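Local coordinates for VIN1 (Oscarella pearsei, PDB 6BFI), which probably binds actin filaments and may play a role in cell-cell adhesion, as a member of the vinculin family, at residues 4-10 against 123-127; 112-117 against 775-780; 190-195 against 244-249; 183-187 against 251-256; 706-710 against 721-725. One frame throughout, in Å; residues are numbered along the deposited sequence.

Contact 1: 4-10 against 123-127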
# COMPACT_ATOMS: atom_id res chain seq x y z
N LYS A 4 -22.05 0.31 -14.42
CA LYS A 4 -21.41 -0.03 -13.16
C LYS A 4 -20.92 -1.47 -13.19
O LYS A 4 -21.52 -2.34 -13.82
CB LYS A 4 -22.38 0.16 -11.98
CG LYS A 4 -22.88 1.59 -11.80
CD LYS A 4 -21.75 2.52 -11.43
CE LYS A 4 -22.25 3.94 -11.19
NZ LYS A 4 -21.16 4.84 -10.73
N PHE A 5 -19.80 -1.70 -12.49
CA PHE A 5 -19.27 -3.05 -12.32
C PHE A 5 -18.57 -3.21 -10.97
O PHE A 5 -17.60 -3.97 -10.86
CB PHE A 5 -18.30 -3.43 -13.45
CG PHE A 5 -17.85 -2.26 -14.28
CD1 PHE A 5 -16.95 -1.34 -13.77
CD2 PHE A 5 -18.31 -2.10 -15.57
CE1 PHE A 5 -16.53 -0.26 -14.54
CE2 PHE A 5 -17.90 -1.03 -16.35
CZ PHE A 5 -17.00 -0.11 -15.83
N HIS A 6 -19.06 -2.52 -9.94
CA HIS A 6 -18.51 -2.62 -8.59
C HIS A 6 -18.97 -3.87 -7.86
O HIS A 6 -18.60 -4.06 -6.70
CB HIS A 6 -18.90 -1.37 -7.78
CG HIS A 6 -20.37 -1.13 -7.71
ND1 HIS A 6 -21.12 -1.42 -6.59
CD2 HIS A 6 -21.24 -0.63 -8.63
CE1 HIS A 6 -22.39 -1.10 -6.82
NE2 HIS A 6 -22.48 -0.63 -8.05
N THR A 7 -19.75 -4.73 -8.51
CA THR A 7 -20.36 -5.89 -7.90
C THR A 7 -20.15 -7.10 -8.80
O THR A 7 -20.24 -6.99 -10.02
CB THR A 7 -21.86 -5.64 -7.64
OG1 THR A 7 -22.03 -4.99 -6.37
CG2 THR A 7 -22.66 -6.92 -7.67
N LYS A 8 -19.84 -8.25 -8.18
CA LYS A 8 -19.60 -9.47 -8.95
C LYS A 8 -20.82 -9.87 -9.78
O LYS A 8 -20.67 -10.45 -10.86
CB LYS A 8 -19.21 -10.61 -8.01
CG LYS A 8 -17.86 -10.43 -7.35
CD LYS A 8 -17.59 -11.53 -6.34
CE LYS A 8 -16.21 -11.38 -5.72
NZ LYS A 8 -15.93 -12.47 -4.74
N THR A 9 -22.03 -9.57 -9.30
CA THR A 9 -23.22 -9.81 -10.10
C THR A 9 -23.27 -8.87 -11.30
O THR A 9 -23.61 -9.29 -12.42
CB THR A 9 -24.48 -9.65 -9.24
OG1 THR A 9 -24.46 -10.61 -8.18
CG2 THR A 9 -25.73 -9.84 -10.08
N LEU A 10 -22.94 -7.59 -11.09
CA LEU A 10 -22.91 -6.63 -12.18
C LEU A 10 -21.96 -7.07 -13.28
O LEU A 10 -22.35 -7.18 -14.45
CB LEU A 10 -22.52 -5.25 -11.65
CG LEU A 10 -23.65 -4.35 -11.16
CD1 LEU A 10 -23.08 -3.11 -10.49
CD2 LEU A 10 -24.55 -3.96 -12.32
N LEU A 123 -29.88 -3.58 -12.56
CA LEU A 123 -29.24 -4.13 -11.37
C LEU A 123 -28.91 -3.06 -10.34
O LEU A 123 -28.82 -3.36 -9.14
CB LEU A 123 -27.98 -4.91 -11.76
CG LEU A 123 -28.22 -6.12 -12.67
CD1 LEU A 123 -26.92 -6.61 -13.29
CD2 LEU A 123 -28.89 -7.24 -11.89
N MET A 124 -28.76 -1.80 -10.78
CA MET A 124 -28.29 -0.74 -9.90
C MET A 124 -29.38 -0.20 -8.98
O MET A 124 -29.06 0.28 -7.89
CB MET A 124 -27.69 0.40 -10.71
CG MET A 124 -26.18 0.35 -10.81
SD MET A 124 -25.38 0.15 -9.21
CE MET A 124 -25.92 1.64 -8.36
N CYS A 125 -30.65 -0.24 -9.39
CA CYS A 125 -31.68 0.17 -8.45
C CYS A 125 -31.80 -0.84 -7.30
O CYS A 125 -32.01 -0.45 -6.14
CB CYS A 125 -33.02 0.37 -9.16
SG CYS A 125 -33.60 -0.99 -10.19
N ALA A 126 -31.64 -2.13 -7.61
CA ALA A 126 -31.59 -3.14 -6.57
C ALA A 126 -30.38 -2.94 -5.67
O ALA A 126 -30.49 -2.97 -4.43
CB ALA A 126 -31.58 -4.54 -7.19
N ASP A 127 -29.20 -2.73 -6.27
CA ASP A 127 -28.00 -2.51 -5.47
C ASP A 127 -28.15 -1.29 -4.57
O ASP A 127 -27.71 -1.30 -3.41
CB ASP A 127 -26.78 -2.35 -6.38
CG ASP A 127 -25.48 -2.26 -5.61
OD1 ASP A 127 -24.87 -3.32 -5.35
OD2 ASP A 127 -25.06 -1.14 -5.26

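Contact 2: 112-117 against 775-780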
# COMPACT_ATOMS: atom_id res chain seq x y z
N ALA A 112 -27.69 -1.20 -28.88
CA ALA A 112 -26.45 -1.81 -28.39
C ALA A 112 -26.00 -1.17 -27.09
O ALA A 112 -25.74 -1.87 -26.10
CB ALA A 112 -25.37 -1.69 -29.46
N ARG A 113 -25.88 0.16 -27.07
CA ARG A 113 -25.51 0.83 -25.83
C ARG A 113 -26.63 0.75 -24.80
O ARG A 113 -26.37 0.74 -23.59
CB ARG A 113 -25.16 2.29 -26.12
CG ARG A 113 -24.63 3.07 -24.94
CD ARG A 113 -24.24 4.48 -25.35
NE ARG A 113 -25.25 5.07 -26.22
CZ ARG A 113 -26.34 5.68 -25.79
NH1 ARG A 113 -26.58 5.78 -24.48
NH2 ARG A 113 -27.21 6.20 -26.65
N GLY A 114 -27.88 0.65 -25.26
CA GLY A 114 -29.02 0.70 -24.36
C GLY A 114 -29.22 -0.58 -23.57
O GLY A 114 -29.76 -0.54 -22.47
N VAL A 115 -28.82 -1.72 -24.13
CA VAL A 115 -28.93 -2.95 -23.35
C VAL A 115 -27.86 -3.00 -22.26
O VAL A 115 -28.10 -3.49 -21.15
CB VAL A 115 -28.87 -4.19 -24.27
CG1 VAL A 115 -30.10 -4.25 -25.16
CG2 VAL A 115 -27.60 -4.20 -25.09
N ILE A 116 -26.67 -2.47 -22.56
CA ILE A 116 -25.60 -2.44 -21.56
C ILE A 116 -25.96 -1.48 -20.44
O ILE A 116 -26.04 -1.87 -19.26
CB ILE A 116 -24.27 -2.05 -22.23
CG1 ILE A 116 -23.94 -3.01 -23.37
CG2 ILE A 116 -23.14 -2.06 -21.20
CD1 ILE A 116 -22.69 -2.64 -24.14
N ASN A 117 -26.18 -0.20 -20.78
CA ASN A 117 -26.52 0.78 -19.76
C ASN A 117 -27.83 0.41 -19.06
O ASN A 117 -27.95 0.57 -17.84
CB ASN A 117 -26.63 2.17 -20.38
CG ASN A 117 -25.28 2.72 -20.82
OD1 ASN A 117 -24.24 2.33 -20.29
ND2 ASN A 117 -25.30 3.63 -21.78
N THR A 775 -16.54 -1.25 -25.53
CA THR A 775 -17.76 -1.62 -26.25
C THR A 775 -18.83 -0.55 -26.09
O THR A 775 -19.59 -0.28 -27.03
CB THR A 775 -18.27 -2.98 -25.76
OG1 THR A 775 -17.25 -3.96 -25.94
CG2 THR A 775 -19.51 -3.39 -26.54
N VAL A 776 -18.91 0.07 -24.91
CA VAL A 776 -19.88 1.14 -24.70
C VAL A 776 -19.50 2.38 -25.52
O VAL A 776 -20.36 3.03 -26.12
CB VAL A 776 -20.01 1.47 -23.20
CG1 VAL A 776 -20.91 2.67 -22.98
CG2 VAL A 776 -20.55 0.27 -22.45
N LYS A 777 -18.21 2.71 -25.55
CA LYS A 777 -17.76 3.88 -26.31
C LYS A 777 -17.98 3.69 -27.80
O LYS A 777 -18.36 4.64 -28.50
CB LYS A 777 -16.28 4.14 -26.02
CG LYS A 777 -15.62 5.16 -26.94
CD LYS A 777 -16.24 6.53 -26.80
CE LYS A 777 -15.59 7.52 -27.75
NZ LYS A 777 -16.17 8.89 -27.62
N ALA A 778 -17.77 2.48 -28.31
CA ALA A 778 -17.94 2.23 -29.74
C ALA A 778 -19.38 2.40 -30.18
O ALA A 778 -19.64 2.81 -31.32
CB ALA A 778 -17.44 0.83 -30.09
N THR A 779 -20.34 2.10 -29.31
CA THR A 779 -21.75 2.21 -29.64
C THR A 779 -22.32 3.60 -29.38
O THR A 779 -23.54 3.79 -29.52
CB THR A 779 -22.56 1.17 -28.85
OG1 THR A 779 -22.39 1.39 -27.45
CG2 THR A 779 -22.08 -0.23 -29.20
N SER A 780 -21.49 4.56 -29.02
CA SER A 780 -21.93 5.92 -28.78
C SER A 780 -21.24 6.96 -29.65
O SER A 780 -21.87 7.95 -30.01
CB SER A 780 -21.72 6.30 -27.30
OG SER A 780 -20.35 6.23 -26.95

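Contact 3: 190-195 against 244-249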
# COMPACT_ATOMS: atom_id res chain seq x y z
N MET A 190 -10.99 -2.31 3.13
CA MET A 190 -11.41 -1.25 4.04
C MET A 190 -12.57 -1.71 4.91
O MET A 190 -12.57 -1.49 6.13
CB MET A 190 -11.77 0.01 3.26
CG MET A 190 -10.64 0.54 2.39
SD MET A 190 -11.05 2.04 1.47
CE MET A 190 -10.85 3.27 2.75
N LEU A 191 -13.57 -2.36 4.31
CA LEU A 191 -14.69 -2.87 5.08
C LEU A 191 -14.22 -3.86 6.15
O LEU A 191 -14.59 -3.74 7.32
CB LEU A 191 -15.72 -3.53 4.16
CG LEU A 191 -16.46 -2.56 3.23
CD1 LEU A 191 -17.36 -3.30 2.25
CD2 LEU A 191 -17.26 -1.55 4.05
N LYS A 192 -13.38 -4.82 5.76
CA LYS A 192 -12.88 -5.80 6.73
C LYS A 192 -12.10 -5.12 7.86
O LYS A 192 -12.23 -5.50 9.03
CB LYS A 192 -12.01 -6.84 6.03
CG LYS A 192 -12.78 -7.78 5.12
CD LYS A 192 -11.87 -8.83 4.51
CE LYS A 192 -10.80 -8.20 3.62
NZ LYS A 192 -9.91 -9.22 3.00
N SER A 193 -11.29 -4.12 7.52
CA SER A 193 -10.49 -3.45 8.54
C SER A 193 -11.36 -2.71 9.54
O SER A 193 -11.16 -2.81 10.76
CB SER A 193 -9.49 -2.49 7.88
OG SER A 193 -10.17 -1.51 7.10
N GLU A 194 -12.36 -1.95 9.06
CA GLU A 194 -13.24 -1.25 9.98
C GLU A 194 -14.08 -2.22 10.80
O GLU A 194 -14.36 -1.96 11.98
CB GLU A 194 -14.13 -0.27 9.22
CG GLU A 194 -13.39 0.66 8.27
CD GLU A 194 -12.31 1.49 8.95
OE1 GLU A 194 -12.48 1.84 10.13
OE2 GLU A 194 -11.30 1.80 8.28
N LEU A 195 -14.47 -3.35 10.20
CA LEU A 195 -15.13 -4.40 10.96
C LEU A 195 -14.26 -4.86 12.12
O LEU A 195 -14.72 -4.97 13.26
CB LEU A 195 -15.47 -5.58 10.04
CG LEU A 195 -16.69 -5.43 9.14
CD1 LEU A 195 -16.78 -6.60 8.17
CD2 LEU A 195 -17.95 -5.32 9.97
N GLU A 244 -16.85 5.42 8.22
CA GLU A 244 -16.08 4.94 7.08
C GLU A 244 -16.74 3.73 6.44
O GLU A 244 -16.76 3.61 5.21
CB GLU A 244 -14.65 4.62 7.49
CG GLU A 244 -13.71 4.31 6.33
CD GLU A 244 -13.40 5.53 5.48
OE1 GLU A 244 -13.77 6.65 5.87
OE2 GLU A 244 -12.78 5.36 4.41
N ILE A 245 -17.30 2.83 7.25
CA ILE A 245 -18.06 1.71 6.70
C ILE A 245 -19.20 2.22 5.83
O ILE A 245 -19.44 1.71 4.73
CB ILE A 245 -18.58 0.80 7.82
CG1 ILE A 245 -17.49 -0.16 8.29
CG2 ILE A 245 -19.80 0.01 7.36
CD1 ILE A 245 -17.91 -1.05 9.44
N ILE A 246 -19.91 3.25 6.30
CA ILE A 246 -21.01 3.81 5.52
C ILE A 246 -20.50 4.41 4.22
O ILE A 246 -21.14 4.29 3.17
CB ILE A 246 -21.79 4.83 6.37
CG1 ILE A 246 -22.48 4.13 7.54
CG2 ILE A 246 -22.82 5.57 5.51
CD1 ILE A 246 -23.17 5.08 8.50
N ARG A 247 -19.34 5.07 4.27
CA ARG A 247 -18.80 5.71 3.07
C ARG A 247 -18.38 4.68 2.03
O ARG A 247 -18.70 4.81 0.85
CB ARG A 247 -17.63 6.61 3.44
CG ARG A 247 -17.17 7.51 2.30
CD ARG A 247 -15.87 8.22 2.62
NE ARG A 247 -14.75 7.28 2.70
CZ ARG A 247 -14.02 6.90 1.66
NH1 ARG A 247 -14.29 7.38 0.45
NH2 ARG A 247 -13.02 6.05 1.82
N VAL A 248 -17.67 3.64 2.47
CA VAL A 248 -17.21 2.61 1.54
C VAL A 248 -18.39 1.80 1.01
O VAL A 248 -18.38 1.36 -0.15
CB VAL A 248 -16.16 1.71 2.22
CG1 VAL A 248 -15.67 0.63 1.27
CG2 VAL A 248 -15.00 2.55 2.72
N LEU A 249 -19.41 1.59 1.83
CA LEU A 249 -20.61 0.88 1.38
C LEU A 249 -21.26 1.57 0.19
O LEU A 249 -21.85 0.91 -0.67
CB LEU A 249 -21.62 0.77 2.53
CG LEU A 249 -21.55 -0.47 3.42
CD1 LEU A 249 -22.48 -0.33 4.62
CD2 LEU A 249 -21.91 -1.71 2.62

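Contact 4: 183-187 against 251-256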
# COMPACT_ATOMS: atom_id res chain seq x y z
N THR A 183 -16.15 -6.14 -6.38
CA THR A 183 -15.10 -6.45 -7.34
C THR A 183 -13.80 -5.71 -7.05
O THR A 183 -12.76 -6.09 -7.58
CB THR A 183 -15.56 -6.11 -8.77
OG1 THR A 183 -16.03 -4.75 -8.80
CG2 THR A 183 -16.67 -7.04 -9.21
N ASN A 184 -13.86 -4.67 -6.23
CA ASN A 184 -12.68 -3.90 -5.85
C ASN A 184 -12.12 -4.47 -4.55
O ASN A 184 -12.78 -4.39 -3.50
CB ASN A 184 -13.03 -2.43 -5.69
CG ASN A 184 -11.81 -1.53 -5.62
OD1 ASN A 184 -10.78 -1.90 -5.06
ND2 ASN A 184 -11.92 -0.35 -6.20
N LEU A 185 -10.91 -5.03 -4.61
CA LEU A 185 -10.31 -5.61 -3.42
C LEU A 185 -10.02 -4.56 -2.35
O LEU A 185 -10.09 -4.87 -1.15
CB LEU A 185 -9.02 -6.35 -3.79
CG LEU A 185 -9.18 -7.64 -4.59
CD1 LEU A 185 -7.82 -8.16 -5.05
CD2 LEU A 185 -9.91 -8.70 -3.78
N ALA A 186 -9.71 -3.33 -2.76
CA ALA A 186 -9.40 -2.29 -1.79
C ALA A 186 -10.61 -1.96 -0.93
O ALA A 186 -10.50 -1.81 0.29
CB ALA A 186 -8.89 -1.04 -2.51
N HIS A 187 -11.79 -1.84 -1.55
CA HIS A 187 -13.01 -1.57 -0.79
C HIS A 187 -13.30 -2.69 0.20
O HIS A 187 -13.63 -2.43 1.37
CB HIS A 187 -14.18 -1.38 -1.75
CG HIS A 187 -14.04 -0.21 -2.66
ND1 HIS A 187 -13.18 0.84 -2.39
CD2 HIS A 187 -14.64 0.10 -3.83
CE1 HIS A 187 -13.26 1.73 -3.35
NE2 HIS A 187 -14.14 1.31 -4.24
N LEU A 251 -19.71 3.51 -2.13
CA LEU A 251 -18.84 3.71 -3.29
C LEU A 251 -19.24 2.76 -4.40
O LEU A 251 -19.35 1.55 -4.19
CB LEU A 251 -17.38 3.51 -2.91
CG LEU A 251 -16.73 4.64 -2.11
CD1 LEU A 251 -15.24 4.38 -1.92
CD2 LEU A 251 -16.95 5.98 -2.81
N THR A 252 -19.46 3.31 -5.59
CA THR A 252 -19.78 2.53 -6.78
C THR A 252 -18.75 2.76 -7.89
O THR A 252 -19.07 2.66 -9.07
CB THR A 252 -21.19 2.85 -7.29
OG1 THR A 252 -21.26 4.23 -7.66
CG2 THR A 252 -22.22 2.56 -6.21
N THR A 253 -17.52 3.07 -7.50
CA THR A 253 -16.48 3.46 -8.45
C THR A 253 -15.21 2.66 -8.20
O THR A 253 -14.94 2.21 -7.09
CB THR A 253 -16.16 4.96 -8.35
OG1 THR A 253 -15.83 5.28 -6.99
CG2 THR A 253 -17.34 5.79 -8.80
N THR A 254 -14.43 2.48 -9.27
CA THR A 254 -13.11 1.88 -9.15
C THR A 254 -12.20 2.83 -8.39
O THR A 254 -12.08 4.01 -8.74
CB THR A 254 -12.53 1.57 -10.53
OG1 THR A 254 -13.41 0.67 -11.23
CG2 THR A 254 -11.16 0.93 -10.40
N PHE A 255 -11.55 2.32 -7.34
CA PHE A 255 -10.75 3.17 -6.45
C PHE A 255 -9.55 3.76 -7.18
O PHE A 255 -9.23 4.94 -6.99
CB PHE A 255 -10.30 2.36 -5.23
CG PHE A 255 -9.65 3.19 -4.16
CD1 PHE A 255 -9.98 4.52 -4.00
CD2 PHE A 255 -8.70 2.63 -3.32
CE1 PHE A 255 -9.38 5.28 -3.01
CE2 PHE A 255 -8.10 3.39 -2.33
CZ PHE A 255 -8.44 4.71 -2.18
N GLU A 256 -8.88 2.96 -8.01
CA GLU A 256 -7.62 3.37 -8.62
C GLU A 256 -7.83 4.29 -9.81
O GLU A 256 -6.99 4.35 -10.72
CB GLU A 256 -6.82 2.13 -9.03
CG GLU A 256 -6.31 1.28 -7.86
CD GLU A 256 -7.40 0.45 -7.19
OE1 GLU A 256 -8.57 0.51 -7.64
OE2 GLU A 256 -7.09 -0.26 -6.22
O HOH W 1 -8.28 -2.92 -5.79

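Contact 5: 706-710 against 721-725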
# COMPACT_ATOMS: atom_id res chain seq x y z
N SER A 706 -6.19 4.62 -28.75
CA SER A 706 -6.33 6.08 -28.71
C SER A 706 -6.75 6.62 -30.07
O SER A 706 -7.71 7.39 -30.18
CB SER A 706 -5.03 6.72 -28.24
OG SER A 706 -5.09 8.13 -28.35
N LYS A 707 -6.04 6.20 -31.12
CA LYS A 707 -6.38 6.65 -32.47
C LYS A 707 -7.80 6.26 -32.84
O LYS A 707 -8.50 7.03 -33.52
CB LYS A 707 -5.38 6.07 -33.47
CG LYS A 707 -5.71 6.36 -34.93
CD LYS A 707 -4.59 5.92 -35.85
CE LYS A 707 -4.98 6.05 -37.31
NZ LYS A 707 -6.10 5.13 -37.67
N TYR A 708 -8.26 5.08 -32.41
CA TYR A 708 -9.59 4.62 -32.80
C TYR A 708 -10.70 5.33 -32.04
O TYR A 708 -11.78 5.55 -32.60
CB TYR A 708 -9.68 3.11 -32.60
CG TYR A 708 -8.73 2.34 -33.49
CD1 TYR A 708 -8.35 2.83 -34.73
CD2 TYR A 708 -8.20 1.12 -33.08
CE1 TYR A 708 -7.47 2.14 -35.54
CE2 TYR A 708 -7.32 0.42 -33.88
CZ TYR A 708 -6.96 0.93 -35.11
OH TYR A 708 -6.09 0.23 -35.91
N THR A 709 -10.48 5.70 -30.78
CA THR A 709 -11.49 6.50 -30.08
C THR A 709 -11.49 7.93 -30.57
O THR A 709 -12.53 8.60 -30.50
CB THR A 709 -11.26 6.47 -28.56
OG1 THR A 709 -10.16 7.33 -28.23
CG2 THR A 709 -10.97 5.06 -28.08
N ARG A 710 -10.35 8.42 -31.08
CA ARG A 710 -10.32 9.79 -31.60
C ARG A 710 -11.13 9.94 -32.88
O ARG A 710 -11.48 11.07 -33.24
CB ARG A 710 -8.88 10.23 -31.84
CG ARG A 710 -8.69 11.74 -31.83
CD ARG A 710 -7.76 12.21 -32.94
NE ARG A 710 -6.45 11.56 -32.88
CZ ARG A 710 -6.05 10.62 -33.73
NH1 ARG A 710 -6.84 10.22 -34.71
NH2 ARG A 710 -4.84 10.08 -33.60
N ASP A 721 -12.53 -1.57 -34.91
CA ASP A 721 -11.12 -1.48 -34.53
C ASP A 721 -10.97 -1.17 -33.05
O ASP A 721 -10.05 -1.67 -32.39
CB ASP A 721 -10.42 -0.42 -35.38
CG ASP A 721 -10.42 -0.77 -36.86
OD1 ASP A 721 -10.42 -1.98 -37.19
OD2 ASP A 721 -10.42 0.16 -37.70
N LEU A 722 -11.88 -0.36 -32.49
CA LEU A 722 -11.82 -0.06 -31.07
C LEU A 722 -12.11 -1.30 -30.23
O LEU A 722 -11.37 -1.61 -29.28
CB LEU A 722 -12.81 1.07 -30.74
CG LEU A 722 -13.04 1.37 -29.25
CD1 LEU A 722 -11.73 1.60 -28.52
CD2 LEU A 722 -13.96 2.57 -29.09
N ILE A 723 -13.18 -2.02 -30.56
CA ILE A 723 -13.55 -3.20 -29.78
C ILE A 723 -12.48 -4.28 -29.89
O ILE A 723 -12.00 -4.81 -28.87
CB ILE A 723 -14.93 -3.72 -30.23
CG1 ILE A 723 -16.00 -2.66 -29.99
CG2 ILE A 723 -15.27 -5.01 -29.51
CD1 ILE A 723 -17.38 -3.05 -30.50
N ARG A 724 -12.09 -4.61 -31.12
CA ARG A 724 -11.06 -5.62 -31.34
C ARG A 724 -9.76 -5.23 -30.65
O ARG A 724 -9.09 -6.08 -30.05
CB ARG A 724 -10.84 -5.81 -32.84
CG ARG A 724 -9.68 -6.72 -33.19
CD ARG A 724 -9.50 -6.82 -34.69
NE ARG A 724 -9.36 -5.51 -35.31
CZ ARG A 724 -8.21 -4.85 -35.41
NH1 ARG A 724 -7.10 -5.39 -34.94
NH2 ARG A 724 -8.17 -3.66 -35.99
N MET A 725 -9.39 -3.95 -30.72
CA MET A 725 -8.17 -3.50 -30.06
C MET A 725 -8.26 -3.66 -28.55
O MET A 725 -7.29 -4.06 -27.90
CB MET A 725 -7.88 -2.04 -30.43
CG MET A 725 -6.53 -1.55 -29.96
SD MET A 725 -5.20 -2.64 -30.51
CE MET A 725 -5.33 -2.47 -32.28

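Contact 1: 4-10 against 123-127
Two weak hydrogen bonds tie the N-terminal arm to helix 102-145: His6 NE2 donates to Met124 SD over 3.2 Å, and Thr7 OG1 to Asp127 OD1 over 3.4 Å. In what corresponds to the all-helical vinculin-family head, 4-10 is the lead-in to helix 8-32, with Thr7 at the N-cap position although its hydroxyl makes no capping bond. Asp127 has a stronger partner in Arg178 of helix 154-178, so its carboxylate sits between a salt bridge and the arm. Histidine suits its position because the ring edge meets Met124 SD and, at His6 CE1, Asp127 OD2 (3.1 Å); the sulfur lies 4.3 Å from the ring centroid, 88° off the normal. Farther out the contact is apolar. Lys4 lends its aliphatic stem, CG lying 3.7 Å from Met124 CG, while its ammonium leads away to Thr252. Leucine at 10 and at 123 supplies the branched bulk that closes the seam: Leu10 CD1 comes within 4.2 Å of Met124 SD, and Leu10 CD2 lies 3.6 Å from Leu123 CB.

Contact 2: 112-117 against 775-780
Arg113 buries more of its surface here than any other residue in either segment, and does so largely along its methylene chain, with the guanidinium edge near Thr779 O. Its CB lies 3.2 Å from Thr779 OG1, and its CD reaches within 3.7 Å of Ser780 CB, so an arginine covers the C-terminal end of helix 763-778. Thr779 is the first residue to leave helical geometry; its hydroxyl turns back to bond the carbonyl of its own helix, OG1 to Val776 O at 2.9 Å, so it can face the arginine stem with its polar need met. Its methyl packs on a small neighbour, CG2 to Ala112 CB at 3.6 Å. In vinculin-family terms the first head domain meets the C-terminal tail bundle, an arrangement consistent with the closed, head-to-tail form known from this family. Val776, compact and beta-branched, fills the apolar side: its CG2 meets Ile116 CG2 at 3.7 Å. Ile116 also reaches Thr775, CD1 to CG2 at 4.1 Å, and touches Ile14 of helix 8-32.

Contact 3: 190-195 against 244-249
Helices 185-215 and 224-249 follow each other in sequence and run back antiparallel, the short axes through 190-195 and 244-249 making an angle of 163° (signed crossing -163°) with a closest approach of 9.5 Å. The backbones come nearest at Leu191 and Ile245, whose CA atoms are 5.9 Å apart. Between them lies an apolar seam. Leu191 has the largest buried area, its CG 3.8 Å from Val248 CG1, while Ile245 brings the end of its side chain across: its CG1 lies 3.5 Å from Glu194 CB and its CD1 4.3 Å from Leu195 CD2. Branched aliphatics are apt here because their ends interdigitate at this axis spacing. Toward the solvent side the character changes. Glu244 and Arg247, one turn apart on the same helix, pair as a salt bridge with NH2 of Arg247 2.7 Å from OE2 of Glu244. The flexible, unbranched Met190 lays its CE against this pair, 3.3 Å from Glu244 OE2 and 3.6 Å from Arg247 NH2. The seam's inner side is completed by two further helices of what is evidently a four-helix bundle: helix 154-178, where Val175 touches both Leu195 and Ile245, and helix 102-145, whose Met134 meets Leu249.

Contact 4: 183-187 against 251-256
Asn184 is the N-cap of helix 185-215, and the chain running out of helix 224-249 passes beside this helix start. Three kinds of interaction hold it there. The first is direct hydrogen bonding: His187 NE2 donates to the backbone carbonyl Thr253 O at 3.1 Å, histidine being apt since NE2, at the ring's far tip, reaches the carbonyl in the ring plane with an N-H...O angle of 163°. The second runs through the cap. Asn184 OD1 accepts from Ala186 N at 2.9 Å and also from a water at 2.8 Å, which donates in turn to Glu256 OE2 at 2.9 Å, so one amide oxygen serves helix and loop together. Packing is the third. Leu251 lies over one face of the His187 ring, and the small Ala186 lets the Phe255 ring come close, its CB 3.8 Å from Phe255 CD2. Thr254 turns its hydroxyl to Gln769, linking this loop to the C-terminal helices. On the imidazole itself, CE1 of His187 is 3.6 Å from both Leu251 CD1 and Phe255 CB.

Contact 5: 706-710 against 721-725
This is a helix-helix contact near the closed, connecting end of an antiparallel helical hairpin in the C-terminal helical bundle, the part that corresponds to the tail of vinculin-family proteins. Here helix 690-710 nears its end and helix 718-745 has just begun; the short link between them includes residues 714-716, which are not modelled. The short axes approach to 9.1 Å at 151° (signed crossing -151°), with the Tyr708 and Leu722 CA atoms only 5.5 Å apart. Tyr708 dominates: its ring lies flat beneath Asp721, whose CB stands 3.5 Å from the ring centroid and 9° off the normal, a CH-pi contact, while Met725 CE meets the ring edge, 3.9 Å from Tyr708 CE2. A flat aromatic can press against a backbone this near, and its CD2 reaches 3.4 Å from Asp721 O. Next to Tyr708, Thr709 bonds its hydroxyl to its own helix, OG1 to Ser706 O at 3.1 Å, which leaves its methyl facing Leu722, CG2 lying 3.6 Å from Leu722 CD1. Asp721 keeps its charge busy along its helix, OD1 to Arg724 NH2 at 3.1 Å. Arg724 and the Tyr708 hydroxyl both also bind Glu650 of helix 649-659. The chemistry thus divides: nonpolar surfaces join the two helices directly, while their polar ends meet through a shared carboxylate on a third helix.

How the contacts relate
Helix 102-145 serves contacts 1 and 2, whose centres are about 17 Å apart, and helix 185-215 serves contacts 3 and 4, with centres about 12 Å apart. Contact 4 touches contact 1: Phe5 O lies 2.7 Å from Thr183 OG1 and Lys4 NZ 3.1 Å from Thr252 OG1, both probable hydrogen bonds, so contacts 1, 3 and 4 form a continuous region of the probable head. Along the chain contact 3 is nested within contact 4, and contacts 3, 4 and 5 lie inside the loop that contact 2 closes, while contacts 1 and 2 cross. Contact 5 packs on contact 2, Leu722 CD2 being 3.8 Å from Lys777 CG. This is consistent with a closed head-to-tail arrangement.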